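Long-range contacts in ribosomal RNA small subunit methyltransferase Nep1 (Archaeoglobus fulgidus, PDB 3O7B), which probably methylates N1 of a specific pseudouridine in 16S ribosomal RNA during ribosome biogenesis, taking the methyl group from S-adenosyl-L-methionine: residues F80-V90 with A195-E203; F181-V191 with V231-R239. All blocks are in the same frame, centred on the assembly; numbering follows the deposited sequence.

Interaction 1. Residues F80-V90 with A195-E203; sequences FREKRGRPDIV and AFPHGDFFE. With SAH (S-adenosyl-L-homocysteine), chain C.
Lys83 reaches from the 3-10 turn 81-83 into the loop 195-203, one of the cofactor-binding loops of this SPOUT-class methyltransferase. Its chain, extended beyond CG (chi2 -173°), carries the ammonium between two aromatic faces. NZ stands 3.5 Å from the Phe202 ring centroid, almost on the ring normal, and a longer cation-pi contact goes to the face of Phe196. The same NZ donates to the Asp200 carbonyl and forms a salt bridge with Glu34, which probably balances its charge; a lysine suits this buried place because one ammonium can serve all these partners at once. Among the aromatics, Phe202 also drives its CZ edge into the face of Phe80 in a T-shaped pair, planes 83° apart.

Apolar packing continues with Pro197, whose CB lies 3.7 Å from Ile89 CD1. Arg86 NH1 lies near the same CB. Arg86, predicted to contact substrate rRNA, is held side-on by Asp88, NE and NH2 each taking a syn lone pair of a separate carboxylate oxygen. Water links the backbones of Arg86, Val90 and Ala195. On the cofactor side, the SAH amino N donates to Gly199 O at 2.8 Å, while SAH CG approaches Phe196 CE1 at 3.8 Å.

Interaction 2. Residues F181-V191 with V231-R239; sequences FSELLDGDVAV and VLCEYERVR
Phe181, Ser182 and Leu185, on and just after the short helix 181-184, face one side of the C-terminal helix 224-239, with CA atoms 5.9 Å apart where Ser182 and Val238 come nearest; here that helix packs against the sheet and the short helix of the SPOUT methyltransferase domain. The Phe181 ring lies flat against Glu234: CG of the glutamate sits over the ring centre, 3.7 Å from the centroid, in a CH-pi contact. Bending at chi2 (-75°) lays the carboxylate nearly parallel to the ring, 6° between planes, and OE2 goes on to a salt bridge with Arg237 NH2. With an alanine at Phe181, the CG of Glu234 is likely to lose its aromatic cover, leaving the carboxylate held mainly from the Arg237 side.

Leu185, whose branched end can lie against helix backbone, brings CD1 to 3.4 Å from Tyr235 CA, while Val238 CG1 packs against Leu185 O. Farther along, Val191 CG1 meets Val231 CG1 at 3.7 Å, joining the strand 189-194 to the same helix.

Arg239 closes the other end. Its NH1 donates to Gly187 O (2.9 Å, 152° at the hydrogen), a water joins NH2 to Asp188 OD1, and NE pairs with Asp104. Arginine fits here because its several N-H groups can serve a turn carbonyl and acidic partners together. The chemistry thus implies a largely apolar seam, finished at its end by one multivalent guanidinium.

Interactions 1 and 2 lie 25 Å apart between centres and do not touch, yet the strand 189-194 ties them: its start belongs to interaction 2, and the chain leaving its end enters the loop of interaction 1. Interaction 1 lines the cofactor pocket; interaction 2 lies one layer behind it. The loop 195-203 binds SAH directly, whereas in interaction 2 the Val231 side chain is about 7 Å from SAH and about 4 Å from that of Phe172, a cofactor-binding residue; Phe181 is likewise about 4 Å from Leu217, side chain to side chain. Both also reach the second subunit: Arg86 packs on Arg127 of that subunit, and Cys233 forms a disulfide with Cys233 of that subunit.

Interaction 1. Residues F80-V90 with A195-E203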
# COMPACT_ATOMS: atom_id res chain seq x y z
N PHE A 80 -22.19 12.77 -2.55
CA PHE A 80 -20.84 12.71 -1.96
C PHE A 80 -19.83 11.95 -2.83
O PHE A 80 -19.03 11.13 -2.33
CB PHE A 80 -20.86 12.22 -0.48
CG PHE A 80 -21.58 10.90 -0.25
CD1 PHE A 80 -20.87 9.70 -0.24
CD2 PHE A 80 -22.95 10.88 0.04
CE1 PHE A 80 -21.53 8.47 -0.01
CE2 PHE A 80 -23.61 9.67 0.27
CZ PHE A 80 -22.90 8.46 0.25
N ARG A 81 -19.85 12.24 -4.12
CA ARG A 81 -19.11 11.46 -5.09
C ARG A 81 -17.61 11.52 -4.85
O ARG A 81 -16.90 10.54 -5.11
CB ARG A 81 -19.46 11.86 -6.54
CG ARG A 81 -18.79 10.95 -7.61
CD ARG A 81 -17.60 11.67 -8.18
NE ARG A 81 -16.80 10.90 -9.14
CZ ARG A 81 -15.73 10.17 -8.82
NH1 ARG A 81 -15.34 10.05 -7.55
NH2 ARG A 81 -15.05 9.57 -9.78
N GLU A 82 -17.14 12.64 -4.31
CA GLU A 82 -15.71 12.81 -4.05
C GLU A 82 -15.16 11.76 -3.07
O GLU A 82 -13.96 11.47 -3.09
CB GLU A 82 -15.39 14.24 -3.58
CG GLU A 82 -15.83 14.59 -2.16
CD GLU A 82 -17.31 14.92 -2.04
OE1 GLU A 82 -18.01 15.00 -3.08
OE2 GLU A 82 -17.77 15.13 -0.90
N LYS A 83 -16.03 11.18 -2.25
CA LYS A 83 -15.61 10.15 -1.29
C LYS A 83 -15.62 8.72 -1.84
O LYS A 83 -15.10 7.81 -1.20
CB LYS A 83 -16.52 10.16 -0.05
CG LYS A 83 -16.36 11.40 0.80
CD LYS A 83 -17.15 11.26 2.08
CE LYS A 83 -16.78 12.36 3.05
NZ LYS A 83 -17.58 12.27 4.32
N ARG A 84 -16.19 8.54 -3.03
CA ARG A 84 -16.62 7.21 -3.48
C ARG A 84 -15.73 6.58 -4.52
O ARG A 84 -14.99 7.27 -5.23
CB ARG A 84 -18.07 7.28 -3.97
CG ARG A 84 -19.00 7.81 -2.91
CD ARG A 84 -20.40 8.02 -3.45
NE ARG A 84 -21.20 6.82 -3.27
CZ ARG A 84 -22.53 6.81 -3.27
NH1 ARG A 84 -23.20 7.95 -3.44
NH2 ARG A 84 -23.18 5.68 -3.09
N GLY A 85 -15.80 5.25 -4.60
CA GLY A 85 -15.11 4.47 -5.62
C GLY A 85 -13.62 4.31 -5.43
O GLY A 85 -12.90 4.09 -6.40
N ARG A 86 -13.17 4.35 -4.18
CA ARG A 86 -11.71 4.24 -3.89
C ARG A 86 -11.33 3.15 -2.88
O ARG A 86 -10.76 3.44 -1.84
CB ARG A 86 -11.14 5.61 -3.50
CG ARG A 86 -11.25 6.64 -4.62
CD ARG A 86 -10.29 6.35 -5.80
NE ARG A 86 -8.93 6.24 -5.31
CZ ARG A 86 -8.14 7.26 -5.00
NH1 ARG A 86 -8.55 8.51 -5.17
NH2 ARG A 86 -6.93 7.03 -4.52
N PRO A 87 -11.59 1.88 -3.23
CA PRO A 87 -11.25 0.78 -2.32
C PRO A 87 -9.74 0.58 -2.16
O PRO A 87 -9.32 -0.09 -1.21
CB PRO A 87 -11.91 -0.45 -2.97
CG PRO A 87 -12.10 -0.07 -4.43
CD PRO A 87 -12.24 1.42 -4.48
N ASP A 88 -8.95 1.20 -3.04
CA ASP A 88 -7.49 1.09 -2.93
C ASP A 88 -6.98 1.67 -1.63
O ASP A 88 -5.97 1.21 -1.07
CB ASP A 88 -6.81 1.81 -4.09
CG ASP A 88 -7.28 3.24 -4.23
OD1 ASP A 88 -8.45 3.41 -4.65
OD2 ASP A 88 -6.49 4.16 -3.93
N ILE A 89 -7.67 2.69 -1.11
CA ILE A 89 -7.15 3.36 0.07
C ILE A 89 -7.18 2.42 1.28
O ILE A 89 -6.15 2.20 1.96
CB ILE A 89 -7.91 4.66 0.38
CG1 ILE A 89 -7.70 5.66 -0.75
CG2 ILE A 89 -7.48 5.25 1.72
CD1 ILE A 89 -8.65 6.86 -0.70
N VAL A 90 -8.34 1.84 1.56
CA VAL A 90 -8.42 0.96 2.71
C VAL A 90 -7.61 -0.34 2.48
O VAL A 90 -7.07 -0.89 3.43
CB VAL A 90 -9.91 0.69 3.14
CG1 VAL A 90 -10.62 -0.23 2.18
CG2 VAL A 90 -9.97 0.15 4.56
N ALA A 195 -10.56 6.65 5.69
CA ALA A 195 -10.08 5.86 4.55
C ALA A 195 -10.81 6.25 3.25
O ALA A 195 -11.22 5.39 2.48
CB ALA A 195 -10.21 4.35 4.84
N PHE A 196 -10.97 7.55 3.06
CA PHE A 196 -11.64 8.10 1.87
C PHE A 196 -10.72 9.21 1.33
O PHE A 196 -9.90 9.73 2.06
CB PHE A 196 -13.03 8.65 2.24
CG PHE A 196 -13.01 9.63 3.38
CD1 PHE A 196 -12.87 11.00 3.15
CD2 PHE A 196 -13.08 9.19 4.70
CE1 PHE A 196 -12.84 11.90 4.23
CE2 PHE A 196 -13.04 10.08 5.77
CZ PHE A 196 -12.91 11.44 5.54
N PRO A 197 -10.83 9.52 0.03
CA PRO A 197 -9.84 10.44 -0.56
C PRO A 197 -10.03 11.95 -0.38
O PRO A 197 -9.05 12.70 -0.41
CB PRO A 197 -9.90 10.10 -2.05
CG PRO A 197 -11.27 9.62 -2.26
CD PRO A 197 -11.73 8.96 -0.98
N HIS A 198 -11.28 12.39 -0.24
CA HIS A 198 -11.60 13.83 -0.26
C HIS A 198 -12.72 14.14 0.70
O HIS A 198 -13.51 13.27 1.04
CB HIS A 198 -12.07 14.29 -1.65
CG HIS A 198 -11.10 14.01 -2.75
ND1 HIS A 198 -9.92 14.69 -2.88
CD2 HIS A 198 -11.16 13.12 -3.77
CE1 HIS A 198 -9.27 14.23 -3.94
NE2 HIS A 198 -10.00 13.28 -4.49
N GLY A 199 -12.81 15.42 1.08
CA GLY A 199 -13.90 15.87 1.95
C GLY A 199 -13.60 15.69 3.42
O GLY A 199 -12.49 15.36 3.82
N ASP A 200 -14.61 15.94 4.24
CA ASP A 200 -14.50 15.86 5.69
C ASP A 200 -15.41 14.75 6.18
O ASP A 200 -16.30 14.33 5.45
CB ASP A 200 -14.94 17.18 6.32
CG ASP A 200 -14.02 18.32 5.96
OD1 ASP A 200 -14.39 19.12 5.07
OD2 ASP A 200 -12.92 18.40 6.55
N PHE A 201 -15.22 14.30 7.41
CA PHE A 201 -16.10 13.30 7.99
C PHE A 201 -17.55 13.76 7.98
O PHE A 201 -17.83 14.94 8.20
CB PHE A 201 -15.71 12.99 9.43
CG PHE A 201 -14.36 12.35 9.57
CD1 PHE A 201 -14.18 11.02 9.22
CD2 PHE A 201 -13.28 13.06 10.07
CE1 PHE A 201 -12.92 10.42 9.36
CE2 PHE A 201 -12.02 12.47 10.21
CZ PHE A 201 -11.86 11.14 9.85
N PHE A 202 -18.47 12.84 7.71
CA PHE A 202 -19.90 13.11 7.93
C PHE A 202 -20.12 13.47 9.40
O PHE A 202 -19.50 12.92 10.31
CB PHE A 202 -20.73 11.87 7.63
CG PHE A 202 -20.75 11.47 6.17
CD1 PHE A 202 -21.07 12.40 5.17
CD2 PHE A 202 -20.49 10.14 5.81
CE1 PHE A 202 -21.09 12.01 3.82
CE2 PHE A 202 -20.52 9.75 4.47
CZ PHE A 202 -20.82 10.68 3.47
N GLU A 203 -21.06 14.39 9.63
CA GLU A 203 -21.43 14.71 11.00
C GLU A 203 -21.92 13.47 11.76
O GLU A 203 -21.60 13.31 12.95
CB GLU A 203 -22.48 15.83 11.04
CG GLU A 203 -21.91 17.22 10.74
CD GLU A 203 -20.74 17.61 11.64
OE1 GLU A 203 -20.75 17.29 12.85
OE2 GLU A 203 -19.79 18.26 11.12
N SAH C . -10.04 15.29 5.12
CA SAH C . -9.00 14.98 4.10
CB SAH C . -9.43 13.77 3.28
CG SAH C . -9.11 12.44 3.96
SD SAH C . -7.34 12.23 4.32
C SAH C . -8.71 16.17 3.19
O SAH C . -9.22 17.27 3.41
C5' SAH C . -7.28 10.62 5.15
C4' SAH C . -7.28 10.60 6.67
O4' SAH C . -5.99 10.86 7.20
C3' SAH C . -8.15 11.65 7.33
O3' SAH C . -9.51 11.30 7.30
C2' SAH C . -7.58 11.68 8.72
O2' SAH C . -8.06 10.57 9.49
C1' SAH C . -6.09 11.48 8.48
N9 SAH C . -5.26 12.71 8.42
C8 SAH C . -4.94 13.45 7.31
N7 SAH C . -4.13 14.47 7.69
C5 SAH C . -3.91 14.37 9.02
C6 SAH C . -3.17 15.12 9.92
N6 SAH C . -2.48 16.21 9.53
N1 SAH C . -3.13 14.76 11.25
C2 SAH C . -3.84 13.66 11.69
N3 SAH C . -4.58 12.92 10.80
C4 SAH C . -4.62 13.26 9.49
O HOH W 1 -11.07 3.08 0.91

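Interaction 2. Residues F181-V191 with V231-R239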
# COMPACT_ATOMS: atom_id res chain seq x y z
N PHE A 181 2.40 10.71 22.68
CA PHE A 181 1.86 9.40 22.32
C PHE A 181 1.87 8.39 23.46
O PHE A 181 0.98 7.55 23.56
CB PHE A 181 2.56 8.84 21.07
CG PHE A 181 1.99 9.37 19.78
CD1 PHE A 181 0.81 8.84 19.26
CD2 PHE A 181 2.62 10.41 19.11
CE1 PHE A 181 0.26 9.34 18.08
CE2 PHE A 181 2.08 10.91 17.92
CZ PHE A 181 0.90 10.38 17.41
N SER A 182 2.86 8.49 24.35
CA SER A 182 2.94 7.63 25.53
C SER A 182 1.73 7.85 26.43
O SER A 182 1.30 6.93 27.15
CB SER A 182 4.23 7.88 26.30
OG SER A 182 4.33 9.24 26.68
N GLU A 183 1.17 9.06 26.40
CA GLU A 183 -0.06 9.37 27.12
C GLU A 183 -1.29 8.95 26.32
O GLU A 183 -2.23 8.39 26.88
CB GLU A 183 -0.13 10.86 27.48
CG GLU A 183 1.14 11.44 28.12
CD GLU A 183 1.60 10.66 29.35
OE1 GLU A 183 0.77 10.40 30.26
OE2 GLU A 183 2.80 10.32 29.42
N LEU A 184 -1.27 9.22 25.01
CA LEU A 184 -2.38 8.93 24.11
C LEU A 184 -2.69 7.44 24.01
O LEU A 184 -3.84 7.03 24.10
CB LEU A 184 -2.09 9.44 22.71
CG LEU A 184 -2.32 10.89 22.31
CD1 LEU A 184 -2.05 11.03 20.82
CD2 LEU A 184 -3.73 11.35 22.64
N LEU A 185 -1.63 6.66 23.80
CA LEU A 185 -1.75 5.23 23.56
C LEU A 185 -1.48 4.46 24.85
O LEU A 185 -0.73 3.49 24.87
CB LEU A 185 -0.81 4.80 22.44
CG LEU A 185 -0.73 5.71 21.20
CD1 LEU A 185 0.47 5.34 20.37
CD2 LEU A 185 -2.00 5.71 20.36
N ASP A 186 -2.11 4.91 25.93
CA ASP A 186 -1.99 4.28 27.21
C ASP A 186 -2.88 3.06 27.21
O ASP A 186 -2.46 2.05 26.70
CB ASP A 186 -2.40 5.22 28.33
CG ASP A 186 -1.68 4.91 29.66
OD1 ASP A 186 -0.87 3.98 29.66
OD2 ASP A 186 -1.91 5.58 30.70
N GLY A 187 -4.07 3.15 27.80
CA GLY A 187 -4.98 2.01 27.99
C GLY A 187 -5.56 1.46 26.70
O GLY A 187 -4.91 1.47 25.66
N ASP A 188 -6.80 0.97 26.78
CA ASP A 188 -7.52 0.49 25.60
C ASP A 188 -7.91 1.69 24.74
O ASP A 188 -8.69 2.53 25.19
CB ASP A 188 -8.78 -0.27 26.00
CG ASP A 188 -8.49 -1.54 26.80
OD1 ASP A 188 -7.33 -2.00 26.81
OD2 ASP A 188 -9.45 -2.06 27.42
N VAL A 189 -7.39 1.77 23.51
CA VAL A 189 -7.70 2.89 22.61
C VAL A 189 -8.37 2.41 21.34
O VAL A 189 -8.21 1.25 20.96
CB VAL A 189 -6.45 3.76 22.26
CG1 VAL A 189 -5.84 4.33 23.53
CG2 VAL A 189 -5.41 2.96 21.46
N ALA A 190 -9.14 3.28 20.69
CA ALA A 190 -9.65 3.06 19.35
C ALA A 190 -9.04 4.13 18.46
O ALA A 190 -9.39 5.32 18.55
CB ALA A 190 -11.15 3.14 19.31
N VAL A 191 -8.08 3.72 17.63
CA VAL A 191 -7.39 4.61 16.70
C VAL A 191 -8.24 4.71 15.45
O VAL A 191 -8.46 3.69 14.79
CB VAL A 191 -6.01 4.03 16.31
CG1 VAL A 191 -5.44 4.78 15.11
CG2 VAL A 191 -5.07 4.08 17.48
N VAL A 231 1.03 6.41 12.80
CA VAL A 231 0.37 6.03 14.04
C VAL A 231 0.75 4.62 14.48
O VAL A 231 0.99 4.37 15.66
CB VAL A 231 -1.15 6.19 13.92
CG1 VAL A 231 -1.86 5.75 15.19
CG2 VAL A 231 -1.52 7.66 13.62
N LEU A 232 0.85 3.69 13.52
CA LEU A 232 1.28 2.34 13.84
C LEU A 232 2.67 2.35 14.46
O LEU A 232 2.93 1.65 15.44
CB LEU A 232 1.27 1.45 12.59
CG LEU A 232 1.83 0.03 12.79
CD1 LEU A 232 1.01 -0.74 13.86
CD2 LEU A 232 1.86 -0.74 11.49
N CYS A 233 3.56 3.13 13.89
CA CYS A 233 4.90 3.19 14.46
C CYS A 233 4.92 3.71 15.90
O CYS A 233 5.64 3.16 16.74
CB CYS A 233 5.79 4.07 13.61
SG CYS A 233 7.48 4.05 14.20
N GLU A 234 4.14 4.76 16.17
CA GLU A 234 4.04 5.31 17.53
C GLU A 234 3.40 4.30 18.48
O GLU A 234 3.80 4.15 19.64
CB GLU A 234 3.24 6.62 17.55
CG GLU A 234 3.87 7.75 16.74
CD GLU A 234 5.08 8.41 17.39
OE1 GLU A 234 5.49 8.02 18.51
OE2 GLU A 234 5.63 9.34 16.77
N TYR A 235 2.39 3.61 17.98
CA TYR A 235 1.69 2.58 18.74
C TYR A 235 2.64 1.46 19.15
O TYR A 235 2.67 1.05 20.31
CB TYR A 235 0.53 2.07 17.90
CG TYR A 235 -0.34 1.04 18.56
CD1 TYR A 235 -1.49 1.42 19.25
CD2 TYR A 235 -0.05 -0.31 18.45
CE1 TYR A 235 -2.32 0.46 19.83
CE2 TYR A 235 -0.85 -1.28 19.02
CZ TYR A 235 -1.98 -0.89 19.71
OH TYR A 235 -2.76 -1.88 20.29
N GLU A 236 3.42 0.96 18.19
CA GLU A 236 4.39 -0.08 18.48
C GLU A 236 5.49 0.39 19.44
O GLU A 236 5.88 -0.36 20.33
CB GLU A 236 5.03 -0.59 17.19
CG GLU A 236 4.09 -1.31 16.29
CD GLU A 236 4.77 -1.82 15.04
OE1 GLU A 236 5.86 -1.31 14.71
OE2 GLU A 236 4.20 -2.72 14.40
N ARG A 237 5.96 1.63 19.27
CA ARG A 237 6.97 2.20 20.20
C ARG A 237 6.54 2.06 21.65
O ARG A 237 7.32 1.63 22.51
CB ARG A 237 7.22 3.68 19.93
CG ARG A 237 8.09 4.01 18.74
CD ARG A 237 8.64 5.44 18.88
NE ARG A 237 8.38 6.23 17.69
CZ ARG A 237 8.40 7.57 17.64
NH1 ARG A 237 8.66 8.28 18.73
NH2 ARG A 237 8.14 8.19 16.49
N VAL A 238 5.29 2.45 21.91
CA VAL A 238 4.74 2.46 23.26
C VAL A 238 4.42 1.06 23.77
O VAL A 238 4.69 0.75 24.94
CB VAL A 238 3.46 3.36 23.33
CG1 VAL A 238 2.70 3.18 24.64
CG2 VAL A 238 3.80 4.83 23.12
N ARG A 239 3.86 0.22 22.90
CA ARG A 239 3.10 -0.97 23.32
C ARG A 239 3.74 -2.33 23.11
O ARG A 239 3.42 -3.29 23.82
CB ARG A 239 1.71 -0.96 22.71
CG ARG A 239 0.85 0.15 23.27
CD ARG A 239 -0.41 0.32 22.50
NE ARG A 239 -1.37 -0.74 22.76
CZ ARG A 239 -2.40 -0.64 23.60
NH1 ARG A 239 -2.61 0.48 24.28
NH2 ARG A 239 -3.23 -1.67 23.75
O HOH W 2 -5.19 -2.08 25.56